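Local coordinates for peptidoglycan-N-acetylmuramic acid deacetylase PdaA (Bacillus subtilis, PDB 1NY1), which deacetylates N-acetylmuramic acid in peptidoglycan, leading to muramic delta-lactam in the spore cortex, and is required for germination, at residues W8-S13 against Q17-G22; K23-L28 against G144-Y149; Y138-R143 against G193-L198. All coordinates share one frame; numbering follows the deposited sequence.

Contact 1 (W8-S13 against Q17-G22); sequences WGFKRS and QPPDAG
Pro19 sets its ring against Phe10 and the backbone of Lys11, at the close-packed heart of two irregular segments that run nearly antiparallel, 160° apart. Its CB lies 3.3 Å from Lys11 O and 3.9 Å from Phe10 CD1, and the two side chains extend in the same direction. With CG of Phe10 between its backbone N and carbonyl carbon (chi1 59°), the phenyl ring comes alongside the proline. Proline suits this place: its CB and CG meet Phe10, its CD meets Ser13 CB, and it has no N-H to satisfy. The small methyl of Ala21 fits against the six-membered part of the Trp8 indole, CB to CH2 3.8 Å, while Trp8 NE1 donates to Trp164 O. At the other end Ser13 OG donates to Gln17 O over 2.8 Å, approaching from above the carbonyl plane and closing the turn between the segments.

The side bearing Lys11 and Asp20 is looser. Their backbones are joined through solvent: one water spans Lys11 O and Asp20 N, a second Lys11 N and Asp20 O, and both residues are exposed. Asp20 OD2 bonds Asn26 ND2, while OD1 accepts from Gly22 N, 2.6 Å away and above the carboxylate plane. This is an Asx turn, and it delivers Gly22, whose backbone angles would press a CB against the carbonyl O of Ala21, to the N-cap position of helix 23-31.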
loop_
_atom_site.group_PDB
_atom_site.type_symbol
_atom_site.label_atom_id
_atom_site.label_comp_id
_atom_site.label_asym_id
_atom_site.label_seq_id
_atom_site.Cartn_x
_atom_site.Cartn_y
_atom_site.Cartn_z
ATOM N N TRP A 8 9.988 1.031 -8.664
ATOM C CA TRP A 8 9.229 2.236 -8.375
ATOM C C TRP A 8 10.027 3.151 -7.456
ATOM O O TRP A 8 10.370 2.776 -6.337
ATOM C CB TRP A 8 7.887 1.907 -7.722
ATOM C CG TRP A 8 7.058 3.131 -7.589
ATOM C CD1 TRP A 8 6.778 3.825 -6.446
ATOM C CD2 TRP A 8 6.494 3.883 -8.663
ATOM N NE1 TRP A 8 6.079 4.971 -6.746
ATOM C CE2 TRP A 8 5.891 5.028 -8.103
ATOM C CE3 TRP A 8 6.444 3.701 -10.053
ATOM C CZ2 TRP A 8 5.243 5.989 -8.883
ATOM C CZ3 TRP A 8 5.801 4.658 -10.829
ATOM C CH2 TRP A 8 5.209 5.786 -10.241
ATOM N N GLY A 9 10.313 4.351 -7.948
ATOM C CA GLY A 9 11.071 5.331 -7.191
ATOM C C GLY A 9 10.679 6.716 -7.666
ATOM O O GLY A 9 10.131 6.866 -8.758
ATOM N N PHE A 10 10.953 7.732 -6.858
ATOM C CA PHE A 10 10.590 9.093 -7.225
ATOM C C PHE A 10 11.219 10.068 -6.241
ATOM O O PHE A 10 11.493 9.714 -5.088
ATOM C CB PHE A 10 9.067 9.250 -7.166
ATOM C CG PHE A 10 8.499 8.964 -5.805
ATOM C CD1 PHE A 10 8.424 9.966 -4.840
ATOM C CD2 PHE A 10 8.143 7.667 -5.452
ATOM C CE1 PHE A 10 8.013 9.678 -3.540
ATOM C CE2 PHE A 10 7.732 7.366 -4.156
ATOM C CZ PHE A 10 7.667 8.375 -3.198
ATOM N N LYS A 11 11.446 11.295 -6.695
ATOM C CA LYS A 11 12.004 12.325 -5.830
ATOM C C LYS A 11 10.931 12.571 -4.781
ATOM O O LYS A 11 9.758 12.727 -5.116
ATOM C CB LYS A 11 12.250 13.613 -6.615
ATOM C CG LYS A 11 13.214 13.460 -7.770
ATOM C CD LYS A 11 14.599 13.974 -7.414
ATOM C CE LYS A 11 14.615 15.497 -7.291
ATOM N NZ LYS A 11 14.310 16.185 -8.583
ATOM N N ARG A 12 11.332 12.601 -3.518
ATOM C CA ARG A 12 10.393 12.824 -2.429
ATOM C C ARG A 12 9.648 14.150 -2.556
ATOM O O ARG A 12 10.115 15.084 -3.213
ATOM C CB ARG A 12 11.134 12.780 -1.090
ATOM C CG ARG A 12 11.750 11.428 -0.769
ATOM C CD ARG A 12 12.669 11.488 0.452
ATOM N NE ARG A 12 13.169 10.164 0.817
ATOM C CZ ARG A 12 14.014 9.451 0.081
ATOM N NH1 ARG A 12 14.467 9.933 -1.073
ATOM N NH2 ARG A 12 14.390 8.247 0.488
ATOM N N SER A 13 8.478 14.213 -1.928
ATOM C CA SER A 13 7.657 15.414 -1.922
ATOM C C SER A 13 8.421 16.540 -1.226
ATOM O O SER A 13 9.115 16.307 -0.237
ATOM C CB SER A 13 6.353 15.144 -1.171
ATOM O OG SER A 13 5.700 16.356 -0.808
ATOM N N GLN A 17 4.190 19.507 -1.696
ATOM C CA GLN A 17 3.657 19.449 -3.044
ATOM C C GLN A 17 3.756 18.014 -3.534
ATOM O O GLN A 17 4.703 17.303 -3.214
ATOM C CB GLN A 17 4.445 20.373 -3.974
ATOM C CG GLN A 17 4.253 21.852 -3.685
ATOM C CD GLN A 17 2.788 22.249 -3.639
ATOM O OE1 GLN A 17 1.997 21.840 -4.487
ATOM N NE2 GLN A 17 2.423 23.064 -2.656
ATOM N N PRO A 18 2.762 17.562 -4.303
ATOM C CA PRO A 18 2.784 16.193 -4.820
ATOM C C PRO A 18 4.043 15.949 -5.648
ATOM O O PRO A 18 4.434 16.791 -6.452
ATOM C CB PRO A 18 1.520 16.131 -5.674
ATOM C CG PRO A 18 0.591 17.069 -4.963
ATOM C CD PRO A 18 1.496 18.235 -4.640
ATOM N N PRO A 19 4.708 14.804 -5.440
ATOM C CA PRO A 19 5.918 14.495 -6.204
ATOM C C PRO A 19 5.506 14.019 -7.594
ATOM O O PRO A 19 4.326 13.760 -7.833
ATOM C CB PRO A 19 6.568 13.392 -5.375
ATOM C CG PRO A 19 5.378 12.658 -4.828
ATOM C CD PRO A 19 4.466 13.788 -4.399
ATOM N N ASP A 20 6.466 13.917 -8.507
ATOM C CA ASP A 20 6.177 13.457 -9.861
ATOM C C ASP A 20 7.251 12.480 -10.314
ATOM O O ASP A 20 8.445 12.770 -10.223
ATOM C CB ASP A 20 6.104 14.643 -10.826
ATOM C CG ASP A 20 5.709 14.223 -12.234
ATOM O OD1 ASP A 20 6.581 13.757 -12.989
ATOM O OD2 ASP A 20 4.519 14.345 -12.576
ATOM N N ALA A 21 6.821 11.319 -10.802
ATOM C CA ALA A 21 7.746 10.281 -11.248
ATOM C C ALA A 21 8.306 10.499 -12.653
ATOM O O ALA A 21 9.101 9.693 -13.138
ATOM C CB ALA A 21 7.063 8.917 -11.171
ATOM N N GLY A 22 7.896 11.583 -13.303
ATOM C CA GLY A 22 8.389 11.864 -14.643
ATOM C C GLY A 22 7.426 11.455 -15.743
ATOM O O GLY A 22 6.543 10.625 -15.531
HETATM O O HOH W 1 9.016 14.451 -7.480
HETATM O O HOH W 2 11.242 11.432 -9.558
#

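Contact 2 (K23-L28 against G144-Y149); sequences KQLNSL and GVFSEY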
loop_
_atom_site.group_PDB
_atom_site.type_symbol
_atom_site.label_atom_id
_atom_site.label_comp_id
_atom_site.label_asym_id
_atom_site.label_seq_id
_atom_site.Cartn_x
_atom_site.Cartn_y
_atom_site.Cartn_z
ATOM N N LYS A 23 7.609 12.026 -16.931
ATOM C CA LYS A 23 6.739 11.739 -18.072
ATOM C C LYS A 23 6.749 10.279 -18.519
ATOM O O LYS A 23 5.695 9.715 -18.806
ATOM C CB LYS A 23 7.108 12.637 -19.263
ATOM C CG LYS A 23 8.352 13.480 -19.048
ATOM C CD LYS A 23 8.099 14.589 -18.039
ATOM C CE LYS A 23 9.406 15.131 -17.486
ATOM N NZ LYS A 23 10.150 14.073 -16.739
ATOM N N GLN A 24 7.929 9.670 -18.582
ATOM C CA GLN A 24 8.029 8.277 -19.006
ATOM C C GLN A 24 7.252 7.340 -18.086
ATOM O O GLN A 24 6.496 6.487 -18.553
ATOM C CB GLN A 24 9.493 7.835 -19.077
ATOM C CG GLN A 24 10.205 8.249 -20.360
ATOM C CD GLN A 24 11.587 7.633 -20.485
ATOM O OE1 GLN A 24 11.750 6.419 -20.351
ATOM N NE2 GLN A 24 12.588 8.466 -20.754
ATOM N N LEU A 25 7.444 7.497 -16.780
ATOM C CA LEU A 25 6.743 6.660 -15.814
ATOM C C LEU A 25 5.260 6.996 -15.752
ATOM O O LEU A 25 4.422 6.104 -15.626
ATOM C CB LEU A 25 7.365 6.806 -14.424
ATOM C CG LEU A 25 8.587 5.922 -14.172
ATOM C CD1 LEU A 25 9.166 6.212 -12.799
ATOM C CD2 LEU A 25 8.178 4.460 -14.284
ATOM N N ASN A 26 4.929 8.279 -15.837
ATOM C CA ASN A 26 3.529 8.669 -15.795
ATOM C C ASN A 26 2.774 8.066 -16.970
ATOM O O ASN A 26 1.650 7.594 -16.814
ATOM C CB ASN A 26 3.381 10.189 -15.804
ATOM C CG ASN A 26 3.827 10.822 -14.506
ATOM O OD1 ASN A 26 3.768 10.199 -13.444
ATOM N ND2 ASN A 26 4.261 12.072 -14.578
ATOM N N SER A 27 3.396 8.070 -18.145
ATOM C CA SER A 27 2.756 7.518 -19.338
ATOM C C SER A 27 2.566 6.008 -19.230
ATOM O O SER A 27 1.510 5.484 -19.581
ATOM C CB SER A 27 3.585 7.838 -20.586
ATOM O OG SER A 27 3.569 9.228 -20.867
ATOM N N LEU A 28 3.587 5.317 -18.735
ATOM C CA LEU A 28 3.530 3.870 -18.598
ATOM C C LEU A 28 2.417 3.418 -17.664
ATOM O O LEU A 28 1.580 2.596 -18.033
ATOM C CB LEU A 28 4.860 3.327 -18.076
ATOM C CG LEU A 28 5.431 2.104 -18.797
ATOM C CD1 LEU A 28 6.413 1.403 -17.874
ATOM C CD2 LEU A 28 4.312 1.145 -19.199
ATOM N N GLY A 144 8.520 -3.326 -5.190
ATOM C CA GLY A 144 8.290 -2.245 -6.130
ATOM C C GLY A 144 8.872 -2.499 -7.507
ATOM O O GLY A 144 9.026 -1.571 -8.300
ATOM N N VAL A 145 9.195 -3.753 -7.801
ATOM C CA VAL A 145 9.762 -4.088 -9.101
ATOM C C VAL A 145 8.685 -4.534 -10.078
ATOM O O VAL A 145 7.893 -5.428 -9.784
ATOM C CB VAL A 145 10.821 -5.203 -8.988
ATOM C CG1 VAL A 145 11.337 -5.570 -10.370
ATOM C CG2 VAL A 145 11.964 -4.740 -8.107
ATOM N N PHE A 146 8.659 -3.902 -11.246
ATOM C CA PHE A 146 7.676 -4.239 -12.266
ATOM C C PHE A 146 8.221 -4.011 -13.683
ATOM O O PHE A 146 9.428 -3.852 -13.885
ATOM C CB PHE A 146 6.396 -3.416 -12.049
ATOM C CG PHE A 146 6.584 -1.932 -12.231
ATOM C CD1 PHE A 146 7.274 -1.177 -11.284
ATOM C CD2 PHE A 146 6.103 -1.299 -13.371
ATOM C CE1 PHE A 146 7.482 0.186 -11.474
ATOM C CE2 PHE A 146 6.306 0.063 -13.570
ATOM C CZ PHE A 146 6.999 0.806 -12.620
ATOM N N SER A 147 7.322 -4.001 -14.660
ATOM C CA SER A 147 7.686 -3.791 -16.057
ATOM C C SER A 147 6.389 -3.648 -16.831
ATOM O O SER A 147 5.313 -3.879 -16.286
ATOM C CB SER A 147 8.467 -4.993 -16.597
ATOM O OG SER A 147 7.643 -6.153 -16.647
ATOM N N GLU A 148 6.476 -3.265 -18.096
ATOM C CA GLU A 148 5.264 -3.128 -18.881
ATOM C C GLU A 148 4.590 -4.497 -18.970
ATOM O O GLU A 148 3.366 -4.601 -18.902
ATOM C CB GLU A 148 5.595 -2.584 -20.268
ATOM C CG GLU A 148 4.397 -2.469 -21.186
ATOM C CD GLU A 148 4.584 -1.402 -22.239
ATOM O OE1 GLU A 148 5.741 -0.988 -22.461
ATOM O OE2 GLU A 148 3.575 -0.984 -22.846
ATOM N N TYR A 149 5.397 -5.548 -19.097
ATOM C CA TYR A 149 4.884 -6.913 -19.170
ATOM C C TYR A 149 4.084 -7.270 -17.916
ATOM O O TYR A 149 3.011 -7.866 -18.004
ATOM C CB TYR A 149 6.040 -7.903 -19.332
ATOM C CG TYR A 149 5.714 -9.321 -18.902
ATOM C CD1 TYR A 149 4.859 -10.127 -19.653
ATOM C CD2 TYR A 149 6.246 -9.847 -17.727
ATOM C CE1 TYR A 149 4.544 -11.424 -19.239
ATOM C CE2 TYR A 149 5.938 -11.137 -17.306
ATOM C CZ TYR A 149 5.088 -11.919 -18.064
ATOM O OH TYR A 149 4.786 -13.193 -17.643
#
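Glu148 OE2 is gripped by two groups of the N-terminal region, a salt bridge from Lys31 NZ and a hydrogen bond with Tyr32 OH, and on its way to them the glutamate chain passes Leu28. The contact with Leu28 is made by the aliphatic part and the carboxylate carbon: Leu28 CD2 lies 4.0 Å from Glu148 CD and 4.1 Å from its CB. With CG anti to the backbone N (chi1 177°) and the chain extended beyond it, Glu148 offers the leucine methyl its whole length. A glutamate suits the place because its methylenes can pack while its carboxylate reaches on to Tyr32 and Lys31.

The second meeting is purely apolar. Leu25 CD2 approaches the edge of the Phe146 ring, close to its plane, at 4.2 Å from CZ. Leu25 and Leu28 stand one turn apart on helix 23-31, so both can serve the same side of it, and Ile6 of strand 6-7 touches both leucines and the phenylalanine.

Each segment also steadies itself. Lys23 O accepts from Ser27 N at 2.9 Å and from Ser27 OG at 3.0 Å, the two donors arriving from opposite faces of the carbonyl plane. Ser147, at the N-cap of helix 148-156, uses OG to cap Val150 N.

The chemistry is thus divided: the leucines, Phe146 and the methylenes and carboxylate carbon of Glu148 supply the packing, while the carboxylate oxygen salt-bridged to Lys31 and hydrogen-bonded to Tyr32 probably adds a polar tie to it.

Contact 3 (Y138-R143 against G193-L198); sequences YLRPPR and GAIYLL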
loop_
_atom_site.group_PDB
_atom_site.type_symbol
_atom_site.label_atom_id
_atom_site.label_comp_id
_atom_site.label_asym_id
_atom_site.label_seq_id
_atom_site.Cartn_x
_atom_site.Cartn_y
_atom_site.Cartn_z
ATOM N N TYR A 138 -6.430 -5.379 -5.958
ATOM C CA TYR A 138 -5.360 -4.389 -5.886
ATOM C C TYR A 138 -4.040 -5.109 -5.744
ATOM O O TYR A 138 -3.937 -6.095 -5.018
ATOM C CB TYR A 138 -5.547 -3.477 -4.681
ATOM C CG TYR A 138 -6.761 -2.609 -4.796
ATOM C CD1 TYR A 138 -6.897 -1.719 -5.861
ATOM C CD2 TYR A 138 -7.793 -2.699 -3.867
ATOM C CE1 TYR A 138 -8.036 -0.939 -5.999
ATOM C CE2 TYR A 138 -8.935 -1.919 -3.995
ATOM C CZ TYR A 138 -9.049 -1.044 -5.066
ATOM O OH TYR A 138 -10.181 -0.279 -5.213
ATOM N N LEU A 139 -3.023 -4.605 -6.427
ATOM C CA LEU A 139 -1.719 -5.225 -6.368
ATOM C C LEU A 139 -0.596 -4.239 -6.156
ATOM O O LEU A 139 -0.633 -3.109 -6.641
ATOM C CB LEU A 139 -1.448 -5.993 -7.663
ATOM C CG LEU A 139 -0.002 -6.454 -7.879
ATOM C CD1 LEU A 139 0.381 -7.464 -6.808
ATOM C CD2 LEU A 139 0.143 -7.061 -9.266
ATOM N N ARG A 140 0.405 -4.678 -5.410
ATOM C CA ARG A 140 1.588 -3.875 -5.197
ATOM C C ARG A 140 2.724 -4.830 -5.519
ATOM O O ARG A 140 2.918 -5.834 -4.833
ATOM C CB ARG A 140 1.687 -3.381 -3.761
ATOM C CG ARG A 140 2.925 -2.527 -3.558
ATOM C CD ARG A 140 2.796 -1.633 -2.356
ATOM N NE ARG A 140 1.946 -0.474 -2.607
ATOM C CZ ARG A 140 1.395 0.246 -1.636
ATOM N NH1 ARG A 140 1.608 -0.093 -0.370
ATOM N NH2 ARG A 140 0.658 1.309 -1.925
ATOM N N PRO A 141 3.464 -4.553 -6.600
ATOM C CA PRO A 141 4.576 -5.420 -6.993
ATOM C C PRO A 141 5.607 -5.637 -5.891
ATOM O O PRO A 141 6.037 -4.691 -5.228
ATOM C CB PRO A 141 5.164 -4.691 -8.194
ATOM C CG PRO A 141 3.957 -4.080 -8.822
ATOM C CD PRO A 141 3.221 -3.519 -7.621
ATOM N N PRO A 142 6.013 -6.894 -5.675
ATOM C CA PRO A 142 7.007 -7.171 -4.637
ATOM C C PRO A 142 8.254 -6.301 -4.831
ATOM O O PRO A 142 8.801 -6.225 -5.932
ATOM C CB PRO A 142 7.300 -8.655 -4.836
ATOM C CG PRO A 142 5.981 -9.193 -5.304
ATOM C CD PRO A 142 5.534 -8.142 -6.298
ATOM N N ARG A 143 8.679 -5.637 -3.761
ATOM C CA ARG A 143 9.861 -4.776 -3.777
ATOM C C ARG A 143 9.748 -3.622 -4.776
ATOM O O ARG A 143 10.749 -3.007 -5.156
ATOM C CB ARG A 143 11.106 -5.620 -4.075
ATOM C CG ARG A 143 12.397 -5.075 -3.478
ATOM C CD ARG A 143 13.526 -6.097 -3.586
ATOM N NE ARG A 143 14.788 -5.619 -3.019
ATOM C CZ ARG A 143 14.988 -5.358 -1.730
ATOM N NH1 ARG A 143 14.004 -5.525 -0.855
ATOM N NH2 ARG A 143 16.178 -4.942 -1.314
ATOM N N GLY A 193 -3.479 14.358 -1.966
ATOM C CA GLY A 193 -3.531 13.155 -2.774
ATOM C C GLY A 193 -2.460 12.120 -2.478
ATOM O O GLY A 193 -2.344 11.131 -3.198
ATOM N N ALA A 194 -1.683 12.328 -1.420
ATOM C CA ALA A 194 -0.622 11.388 -1.076
ATOM C C ALA A 194 -1.117 9.991 -0.758
ATOM O O ALA A 194 -2.134 9.812 -0.090
ATOM C CB ALA A 194 0.177 11.908 0.116
ATOM N N ILE A 195 -0.388 9.004 -1.261
ATOM C CA ILE A 195 -0.682 7.615 -0.966
ATOM C C ILE A 195 0.546 7.201 -0.164
ATOM O O ILE A 195 1.665 7.161 -0.691
ATOM C CB ILE A 195 -0.806 6.749 -2.240
ATOM C CG1 ILE A 195 -2.014 7.215 -3.068
ATOM C CG2 ILE A 195 -0.956 5.275 -1.851
ATOM C CD1 ILE A 195 -2.287 6.388 -4.326
ATOM N N TYR A 196 0.337 6.949 1.122
ATOM C CA TYR A 196 1.409 6.544 2.021
ATOM C C TYR A 196 1.615 5.047 1.981
ATOM O O TYR A 196 0.654 4.279 1.919
ATOM C CB TYR A 196 1.092 6.893 3.476
ATOM C CG TYR A 196 1.291 8.331 3.872
ATOM C CD1 TYR A 196 1.691 8.658 5.169
ATOM C CD2 TYR A 196 1.054 9.362 2.972
ATOM C CE1 TYR A 196 1.850 9.985 5.560
ATOM C CE2 TYR A 196 1.210 10.688 3.350
ATOM C CZ TYR A 196 1.608 10.995 4.638
ATOM O OH TYR A 196 1.762 12.313 5.005
ATOM N N LEU A 197 2.880 4.646 2.023
ATOM C CA LEU A 197 3.247 3.242 2.065
ATOM C C LEU A 197 3.921 3.098 3.421
ATOM O O LEU A 197 4.997 3.656 3.652
ATOM C CB LEU A 197 4.239 2.889 0.952
ATOM C CG LEU A 197 4.619 1.416 0.742
ATOM C CD1 LEU A 197 5.798 1.342 -0.214
ATOM C CD2 LEU A 197 4.988 0.756 2.043
ATOM N N LEU A 198 3.283 2.358 4.319
ATOM C CA LEU A 198 3.819 2.155 5.659
ATOM C C LEU A 198 4.009 0.676 5.960
ATOM O O LEU A 198 3.421 -0.183 5.303
ATOM C CB LEU A 198 2.864 2.736 6.706
ATOM C CG LEU A 198 2.505 4.216 6.607
ATOM C CD1 LEU A 198 1.471 4.564 7.666
ATOM C CD2 LEU A 198 3.761 5.054 6.780
#
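Van der Waals contact joins the two segments: the guanidinium of Arg140 lies against the hydrocarbon of Leu197 and Ile195. Arg140 NH1 comes within 3.5 Å of Leu197 CG and 4.2 Å of Leu197 CB, the two side chains crossing at a slant. Ile195 CG2 meets the same flat group differently, near its plane and at its edge, 4.3 Å from NH2. On the extended strand alternate residues face the same way, which is why Ile195 and Leu197 both turn to the arginine while Tyr196 between them points away. Branched aliphatic side chains suit these places, since they pack round the arginine without competing for its N-H groups.

Polar bonds use the nitrogens of the buried guanidinium. NH1 forms a salt bridge with Asp50 OD1 and a hydrogen bond with Thr48 OG1, NH2 donates to Phe163 O, and NE donates to Val162 O. A cation-pi contact with Phe75 adds to this grip, so the group is fixed in rotation as well as position. The bend at chi3 (-77°), after a nearly extended start, turns the guanidinium towards these partners.

By similarity Asp50 is the proton acceptor, and the salt bridge is consistent with the arginine motif of polysaccharide deacetylases, whose arginine probably orients the catalytic aspartate. His199, the probable proton donor, directly follows the strand of Leu197.

Strand 194-198 pairs in parallel with strand 44-51 in the central sheet, helix 226-234 packs on Ile195 through Leu229, and strand 138-139 runs parallel to strand 160-161.

In the fold
From the N terminus, the chain leaves strand 6-7 and contact 1 at once closes the short loop 8-22, just before helix 23-31. Contact 2 opens only afterwards, so the two are in series, yet they touch, Trp8 N bonding Gly144 O beside the pairing of strands 6-7 and 145-146. Contact 2 closes a span of 115 residues that holds much of the fold, and contact 3, starting at 138-143, crosses it, because 144-149 falls inside 138-198. Phe146 packs on Pro141 where the two meet. Contacts 1 and 3 do not touch. Contacts 1 and 2 hold the N-terminal arm and helix 23-31 by strand 145-146; contact 3 joins 138-143 to the central sheet beside the probable catalytic residues.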